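Local coordinates for protein prolyl-tRNA synthetase (Naegleria fowleri, PDB 6UYH) that probably couples proline to its cognate tRNA in an ATP-dependent reaction, and is held here with the inhibitor halofuginone and an ATP analogue, at residues F53-E56 and S57-F61; T103-N107 and S108-E112; E425-K428 and A429-G433. All blocks are in the same frame, centred on the assembly; numbering follows the deposited sequence. Where two conformers were deposited one is given.

Interaction 1 (F53-E56 and S57-F61); sequences FVWE and SVQKF
Gln59 N donates to Trp55 O over 2.9 Å, with an N-H...O angle of 165°, and the same i to i+4 step is repeated from Val58 N to Val54 O, from Lys60 N to Glu56 O and from Ser57 N to Phe53 O. Phe53 O has a second neighbour: Ser57 OG, turned back beside its own backbone N (chi1 -69°), stands 3.0 Å from Phe53 O, although its proton could also go to another acceptor. The same hydroxyl oxygen approaches the Phe53 ring obliquely, Ser57 OG lying 3.3 Å from Phe53 CE2. These steps belong to the middle of the long helix 49-67, whose sides face different parts of the dimer. On one side the carboxylate of Glu56 reaches over to the second subunit, where OE2 is hydrogen-bonded to Asn73 ND2. Another side carries Trp55, whose indole packs on Thr275 and Leu276 of helix 274-283; with CG anti to the backbone N (chi1 -173°) it swings alongside the next turn, where Gln59 and Val58 meet it. In one of the two deposited conformers of Gln59, CG sits over the indole face in a CH-pi contact, 4.3 Å from the centroid of the Trp55 five-membered ring. At the six-membered ring, Val58 CG1 comes obliquely to within 4.0 Å of Trp55 CZ3, while Val58 also touches Val194 of helix 177-198.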
loop_
_atom_site.group_PDB
_atom_site.type_symbol
_atom_site.label_atom_id
_atom_site.label_comp_id
_atom_site.label_asym_id
_atom_site.label_seq_id
_atom_site.Cartn_x
_atom_site.Cartn_y
_atom_site.Cartn_z
ATOM N N PHE A 53 1.259 -11.659 -0.273
ATOM C CA PHE A 53 2.660 -11.720 0.134
ATOM C C PHE A 53 3.609 -11.566 -1.048
ATOM O O PHE A 53 4.664 -10.931 -0.929
ATOM C CB PHE A 53 2.945 -13.039 0.857
ATOM C CG PHE A 53 4.371 -13.162 1.341
ATOM C CD1 PHE A 53 4.734 -12.681 2.584
ATOM C CD2 PHE A 53 5.354 -13.734 0.536
ATOM C CE1 PHE A 53 6.038 -12.777 3.024
ATOM C CE2 PHE A 53 6.669 -13.821 0.972
ATOM C CZ PHE A 53 7.007 -13.342 2.215
ATOM N N VAL A 54 3.270 -12.169 -2.192
ATOM C CA VAL A 54 4.122 -12.035 -3.372
ATOM C C VAL A 54 4.214 -10.574 -3.792
ATOM O O VAL A 54 5.299 -10.057 -4.087
ATOM C CB VAL A 54 3.601 -12.914 -4.523
ATOM C CG1 VAL A 54 4.496 -12.731 -5.771
ATOM C CG2 VAL A 54 3.599 -14.378 -4.128
ATOM N N TRP A 55 3.074 -9.884 -3.844
ATOM C CA TRP A 55 3.102 -8.489 -4.276
ATOM C C TRP A 55 3.835 -7.615 -3.261
ATOM O O TRP A 55 4.602 -6.726 -3.643
ATOM C CB TRP A 55 1.681 -7.984 -4.517
ATOM C CG TRP A 55 1.613 -6.615 -5.131
ATOM C CD1 TRP A 55 0.994 -5.508 -4.601
ATOM C CD2 TRP A 55 2.177 -6.197 -6.386
ATOM N NE1 TRP A 55 1.131 -4.436 -5.464
ATOM C CE2 TRP A 55 1.859 -4.830 -6.556
ATOM C CE3 TRP A 55 2.921 -6.846 -7.384
ATOM C CZ2 TRP A 55 2.266 -4.100 -7.680
ATOM C CZ3 TRP A 55 3.322 -6.118 -8.504
ATOM C CH2 TRP A 55 2.992 -4.759 -8.640
ATOM N N GLU A 56 3.650 -7.880 -1.965
ATOM C CA GLU A 56 4.417 -7.142 -0.961
ATOM C C GLU A 56 5.916 -7.362 -1.134
ATOM O O GLU A 56 6.713 -6.450 -0.881
ATOM C CB GLU A 56 3.988 -7.553 0.448
ATOM C CG GLU A 56 2.602 -7.088 0.810
ATOM C CD GLU A 56 2.243 -7.460 2.236
ATOM O OE1 GLU A 56 2.762 -8.484 2.729
ATOM O OE2 GLU A 56 1.459 -6.729 2.858
ATOM N N SER A 57 6.312 -8.579 -1.530
ATOM C CA SER A 57 7.721 -8.893 -1.750
ATOM C C SER A 57 8.272 -8.107 -2.929
ATOM O O SER A 57 9.392 -7.587 -2.875
ATOM C CB SER A 57 7.898 -10.391 -1.985
ATOM O OG SER A 57 7.635 -11.152 -0.806
ATOM N N VAL A 58 7.483 -7.997 -3.988
ATOM C CA VAL A 58 7.872 -7.171 -5.127
ATOM C C VAL A 58 8.025 -5.722 -4.692
ATOM O O VAL A 58 9.013 -5.059 -5.031
ATOM C CB VAL A 58 6.847 -7.323 -6.262
ATOM C CG1 VAL A 58 7.114 -6.292 -7.368
ATOM C CG2 VAL A 58 6.932 -8.738 -6.817
ATOM N N GLN A 59 7.050 -5.214 -3.917
ATOM C CA GLN A 59 7.100 -3.835 -3.426
ATOM C C GLN A 59 8.384 -3.580 -2.649
ATOM O O GLN A 59 9.068 -2.571 -2.852
ATOM C CB GLN A 59 5.884 -3.534 -2.526
ATOM C CG GLN A 59 4.493 -3.612 -3.187
ATOM C CD GLN A 59 3.316 -3.273 -2.238
ATOM O OE1 GLN A 59 3.295 -3.655 -1.052
ATOM N NE2 GLN A 59 2.322 -2.568 -2.772
ATOM N N LYS A 60 8.709 -4.484 -1.724
ATOM C CA LYS A 60 9.868 -4.276 -0.866
ATOM C C LYS A 60 11.145 -4.192 -1.689
ATOM O O LYS A 60 11.983 -3.305 -1.475
ATOM C CB LYS A 60 9.957 -5.407 0.160
ATOM C CG LYS A 60 11.206 -5.365 1.022
ATOM C CD LYS A 60 11.283 -6.578 1.937
ATOM C CE LYS A 60 12.497 -6.505 2.836
ATOM N NZ LYS A 60 12.250 -7.244 4.098
ATOM N N PHE A 61 11.308 -5.123 -2.633
ATOM C CA PHE A 61 12.479 -5.128 -3.501
ATOM C C PHE A 61 12.528 -3.877 -4.371
ATOM O O PHE A 61 13.562 -3.202 -4.448
ATOM C CB PHE A 61 12.460 -6.377 -4.375
ATOM C CG PHE A 61 13.527 -6.396 -5.438
ATOM C CD1 PHE A 61 14.839 -6.702 -5.119
ATOM C CD2 PHE A 61 13.209 -6.120 -6.757
ATOM C CE1 PHE A 61 15.824 -6.744 -6.110
ATOM C CE2 PHE A 61 14.181 -6.157 -7.758
ATOM C CZ PHE A 61 15.494 -6.465 -7.429
#

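Interaction 2 (T103-N107 and S108-E112); sequences TKSGN and SDLQE. With EDO (1,2-ethanediol), chain F.
Ser105 and Ser108 close a tight beta hairpin as an antiparallel hydrogen-bonded pair, Ser105 N to Ser108 O and Ser108 N to Ser105 O each spanning 3.0 Å. The corner between them is a type II' turn with Gly106 and Asn107 in its middle, Gly106 taking the positive phi that suits glycine. Past the non-hydrogen-bonded pair of Lys104 and Asp109, Leu110 N gives a nearly straight bond (171°) to Thr103 O; a water also donates to Thr103 O and to Leu110 O. The hairpin, strands 100-105 and 108-116, reaches the second subunit, where Lys104 pairs in antiparallel fashion with a strand of that chain. Thr103 OG1 is hydrogen-bonded to Thr103 OG1 of the second subunit. The Lys104 and Asp109 side chains cross at a slant, Lys104 CG lying 3.3 Å from Asp109 OD1. A bend at chi3 (71°) folds the lysine end back near the carboxylate, yet Lys104 NZ remains 4.3 Å from Asp109 OD1, beyond a salt bridge. Leu110 CD2 comes within 3.7 Å of Ser105 OG, and both residues pack on Trp151 of the second subunit. A 1,2-ethanediol, probably from the crystallisation liquor, accepts at O1 from Glu112 N (3.2 Å) and is also hydrogen-bonded to Trp151 NE1 of that subunit. A second water joins the strands through side chains, meeting Thr103 OG1 and donating to Asp109 OD1 at 2.6 Å.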
loop_
_atom_site.group_PDB
_atom_site.type_symbol
_atom_site.label_atom_id
_atom_site.label_comp_id
_atom_site.label_asym_id
_atom_site.label_seq_id
_atom_site.Cartn_x
_atom_site.Cartn_y
_atom_site.Cartn_z
ATOM N N THR A 103 -21.163 8.911 -10.514
ATOM C CA THR A 103 -22.187 9.880 -10.881
ATOM C C THR A 103 -23.239 10.112 -9.812
ATOM O O THR A 103 -24.127 10.945 -10.017
ATOM C CB THR A 103 -22.903 9.460 -12.176
ATOM O OG1 THR A 103 -23.820 8.400 -11.885
ATOM C CG2 THR A 103 -21.898 8.994 -13.227
ATOM N N LYS A 104 -23.189 9.403 -8.693
ATOM C CA LYS A 104 -24.216 9.544 -7.675
ATOM C C LYS A 104 -23.582 9.416 -6.298
ATOM O O LYS A 104 -22.595 8.702 -6.112
ATOM C CB LYS A 104 -25.336 8.490 -7.820
ATOM C CG LYS A 104 -26.078 8.512 -9.148
ATOM C CD LYS A 104 -27.286 7.581 -9.145
ATOM C CE LYS A 104 -28.392 8.113 -8.258
ATOM N NZ LYS A 104 -29.705 7.484 -8.573
ATOM N N SER A 105 -24.168 10.120 -5.336
ATOM C CA SER A 105 -23.897 9.906 -3.924
ATOM C C SER A 105 -25.236 9.632 -3.261
ATOM O O SER A 105 -26.199 10.373 -3.485
ATOM C CB SER A 105 -23.205 11.116 -3.281
ATOM O OG SER A 105 -24.073 12.235 -3.249
ATOM N N GLY A 106 -25.311 8.550 -2.493
ATOM C CA GLY A 106 -26.602 8.154 -1.955
ATOM C C GLY A 106 -27.572 7.892 -3.092
ATOM O O GLY A 106 -27.277 7.138 -4.022
ATOM N N ASN A 107 -28.728 8.551 -3.042
ATOM C CA ASN A 107 -29.734 8.433 -4.090
ATOM C C ASN A 107 -29.754 9.632 -5.033
ATOM O O ASN A 107 -30.641 9.716 -5.888
ATOM C CB ASN A 107 -31.121 8.244 -3.470
ATOM C CG ASN A 107 -31.288 6.883 -2.821
ATOM O OD1 ASN A 107 -31.728 5.926 -3.463
ATOM N ND2 ASN A 107 -30.932 6.788 -1.544
ATOM N N SER A 108 -28.801 10.548 -4.905
ATOM C CA SER A 108 -28.813 11.813 -5.624
ATOM C C SER A 108 -27.715 11.842 -6.681
ATOM O O SER A 108 -26.585 11.417 -6.425
ATOM C CB SER A 108 -28.621 12.986 -4.658
ATOM O OG SER A 108 -29.312 12.764 -3.440
ATOM N N ASP A 109 -28.054 12.350 -7.867
ATOM C CA ASP A 109 -27.050 12.575 -8.899
ATOM C C ASP A 109 -26.073 13.658 -8.458
ATOM O O ASP A 109 -26.468 14.662 -7.857
ATOM C CB ASP A 109 -27.710 12.989 -10.219
ATOM C CG ASP A 109 -28.416 11.843 -10.908
ATOM O OD1 ASP A 109 -27.939 10.698 -10.796
ATOM O OD2 ASP A 109 -29.449 12.091 -11.568
ATOM N N LEU A 110 -24.791 13.445 -8.748
ATOM C CA LEU A 110 -23.806 14.501 -8.543
ATOM C C LEU A 110 -23.963 15.569 -9.621
ATOM O O LEU A 110 -24.267 15.264 -10.778
ATOM C CB LEU A 110 -22.387 13.933 -8.585
ATOM C CG LEU A 110 -21.994 12.858 -7.572
ATOM C CD1 LEU A 110 -20.557 12.403 -7.828
ATOM C CD2 LEU A 110 -22.163 13.382 -6.148
ATOM N N GLN A 111 -23.753 16.834 -9.244
ATOM C CA GLN A 111 -23.700 17.872 -10.271
ATOM C C GLN A 111 -22.494 17.675 -11.182
ATOM O O GLN A 111 -22.567 17.969 -12.381
ATOM C CB GLN A 111 -23.671 19.263 -9.633
ATOM N N GLU A 112 -21.404 17.133 -10.645
ATOM C CA GLU A 112 -20.160 16.937 -11.392
ATOM C C GLU A 112 -19.680 15.494 -11.282
ATOM O O GLU A 112 -19.059 15.119 -10.271
ATOM C CB GLU A 112 -19.078 17.892 -10.893
ATOM C CG GLU A 112 -17.786 17.794 -11.688
ATOM C CD GLU A 112 -16.654 18.620 -11.096
ATOM O OE1 GLU A 112 -15.496 18.358 -11.468
ATOM O OE2 GLU A 112 -16.919 19.521 -10.268
HETATM C C1 EDO F . -21.691 17.564 -6.232
HETATM O O1 EDO F . -21.077 17.316 -7.511
HETATM C C2 EDO F . -20.963 16.744 -5.163
HETATM O O2 EDO F . -21.787 16.488 -4.012
HETATM O O HOH W 1 -24.429 12.801 -11.997
HETATM O O HOH W 2 -26.535 9.256 -12.370
HETATM O O HOH W 3 -27.450 12.118 -1.233
#

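Interaction 3 (E425-K428 and A429-G433); sequences EFIK and ALNSG
Lys428 O is met by two groups of Ser432, the first residue to leave helical backbone angles: Ser432 N donates to Lys428 O over 3.2 Å, with the N-H...O angle down to 135°, and in one of the two serine conformers Ser432 OG stands 3.1 Å from Lys428 O. Ala429 O is a rival acceptor for that hydroxyl, so the destination of its proton is unsettled. Ala429 O also receives Asn434 ND2 and, in the Schellman motif that ends the helix, Asn434 N. The motif's other bond runs from Gly433 N to Leu430 O at 3.0 Å; Gly433, at positive phi, is its C-prime residue. The helix so ended, 423-431, is the connection in a beta-alpha-beta unit between the parallel strands 417-419 and 435-440 of the C-terminal region. Before the pattern slackens, Leu430 N donates to Phe426 O at 2.9 Å, the shortest of the bonds that join 425-428 to 429-433. Ala429 N to Glu425 O and Asn431 N to Ile427 O continue the i to i+4 pattern at the residues on either side.

Along the buried side, Phe426 and Leu430 line up one turn apart. Leu430 CD2 approaches the Phe426 ring obliquely, 4.4 Å from Phe426 CE2, and the same methyl lies 4.2 Å from Ile427 CD1. Both Phe426 and Leu430 touch Ser454 of helix 444-457, while the phenyl ring extends further, to Phe509 of strand 505-512. Ile427 sends CG1 anti to its backbone nitrogen (chi1 -171°), which sets its chain alongside that of Asn431, the two pointing the same way. Asn431 OD1 accepts from Val459 N, and Asn431 ND2 makes a weak hydrogen bond to Glu457 O while lying 4.0 Å from Ile427 CG1.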
loop_
_atom_site.group_PDB
_atom_site.type_symbol
_atom_site.label_atom_id
_atom_site.label_comp_id
_atom_site.label_asym_id
_atom_site.label_seq_id
_atom_site.Cartn_x
_atom_site.Cartn_y
_atom_site.Cartn_z
ATOM N N GLU A 425 6.506 -19.743 -43.342
ATOM C CA GLU A 425 7.217 -20.087 -42.114
ATOM C C GLU A 425 6.588 -19.418 -40.905
ATOM O O GLU A 425 6.452 -20.041 -39.847
ATOM C CB GLU A 425 8.681 -19.677 -42.221
ATOM C CG GLU A 425 9.483 -20.520 -43.203
ATOM C CD GLU A 425 10.852 -19.929 -43.436
ATOM O OE1 GLU A 425 10.945 -18.964 -44.223
ATOM O OE2 GLU A 425 11.827 -20.415 -42.824
ATOM N N PHE A 426 6.214 -18.145 -41.047
ATOM C CA PHE A 426 5.609 -17.392 -39.951
ATOM C C PHE A 426 4.317 -18.045 -39.474
ATOM O O PHE A 426 4.145 -18.314 -38.278
ATOM C CB PHE A 426 5.360 -15.956 -40.421
ATOM C CG PHE A 426 4.627 -15.081 -39.421
ATOM C CD1 PHE A 426 5.277 -14.581 -38.308
ATOM C CD2 PHE A 426 3.312 -14.712 -39.644
ATOM C CE1 PHE A 426 4.613 -13.761 -37.412
ATOM C CE2 PHE A 426 2.647 -13.896 -38.757
ATOM C CZ PHE A 426 3.303 -13.416 -37.641
ATOM N N ILE A 427 3.393 -18.317 -40.399
ATOM C CA ILE A 427 2.097 -18.819 -39.960
ATOM C C ILE A 427 2.240 -20.222 -39.387
ATOM O O ILE A 427 1.516 -20.593 -38.455
ATOM C CB ILE A 427 1.070 -18.757 -41.107
ATOM C CG1 ILE A 427 -0.328 -19.070 -40.575
ATOM C CG2 ILE A 427 1.446 -19.701 -42.248
ATOM C CD1 ILE A 427 -0.810 -18.090 -39.525
ATOM N N LYS A 428 3.180 -21.012 -39.913
ATOM C CA LYS A 428 3.407 -22.355 -39.393
ATOM C C LYS A 428 3.892 -22.301 -37.953
ATOM O O LYS A 428 3.382 -23.019 -37.079
ATOM C CB LYS A 428 4.420 -23.085 -40.277
ATOM C CG LYS A 428 4.899 -24.430 -39.736
ATOM C CD LYS A 428 6.106 -24.921 -40.528
ATOM C CE LYS A 428 6.814 -26.064 -39.825
ATOM N NZ LYS A 428 6.154 -27.362 -40.094
ATOM N N ALA A 429 4.888 -21.451 -37.690
ATOM C CA ALA A 429 5.435 -21.335 -36.339
ATOM C C ALA A 429 4.412 -20.749 -35.377
ATOM O O ALA A 429 4.318 -21.179 -34.221
ATOM C CB ALA A 429 6.708 -20.488 -36.373
ATOM N N LEU A 430 3.619 -19.785 -35.842
ATOM C CA LEU A 430 2.565 -19.212 -35.008
ATOM C C LEU A 430 1.556 -20.274 -34.589
ATOM O O LEU A 430 1.184 -20.375 -33.411
ATOM C CB LEU A 430 1.877 -18.085 -35.777
ATOM C CG LEU A 430 1.064 -17.073 -34.994
ATOM C CD1 LEU A 430 2.005 -16.216 -34.130
ATOM C CD2 LEU A 430 0.254 -16.239 -35.964
ATOM N N ASN A 431 1.099 -21.084 -35.547
ATOM C CA ASN A 431 0.102 -22.106 -35.244
ATOM C C ASN A 431 0.647 -23.229 -34.366
ATOM O O ASN A 431 -0.148 -23.950 -33.753
ATOM C CB ASN A 431 -0.474 -22.675 -36.539
ATOM C CG ASN A 431 -1.586 -21.811 -37.107
ATOM O OD1 ASN A 431 -2.190 -21.004 -36.397
ATOM N ND2 ASN A 431 -1.873 -21.986 -38.390
ATOM N N SER A 432 1.964 -23.408 -34.289
ATOM C CA SER A 432 2.542 -24.387 -33.378
ATOM C C SER A 432 2.952 -23.770 -32.044
ATOM O O SER A 432 3.672 -24.410 -31.270
ATOM C CB SER A 432 3.733 -25.093 -34.029
ATOM O OG SER A 432 4.662 -24.171 -34.560
ATOM N N GLY A 433 2.503 -22.551 -31.758
ATOM C CA GLY A 433 2.705 -21.965 -30.443
ATOM C C GLY A 433 4.047 -21.314 -30.213
ATOM O O GLY A 433 4.534 -21.296 -29.081
#

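The three contacts follow one another along the chain and none touches another. Of the three, interaction 1 is the one placed near the nucleotide and inhibitor: the Trp55 side chain is about 8 Å from the bound ATP analogue and about 11 Å from halofuginone, and it touches Thr273 and Thr275, which flank the nucleotide-pocket residue Arg274. Interactions 1 and 2, with centres about 37 Å apart, each meet the second subunit, the first through one helix side chain and the second through continued strand pairing. Interaction 3, in the C-terminal region, touches no other chain of the assembly and is about 37 Å from interaction 1 and about 53 Å from interaction 2, centre to centre.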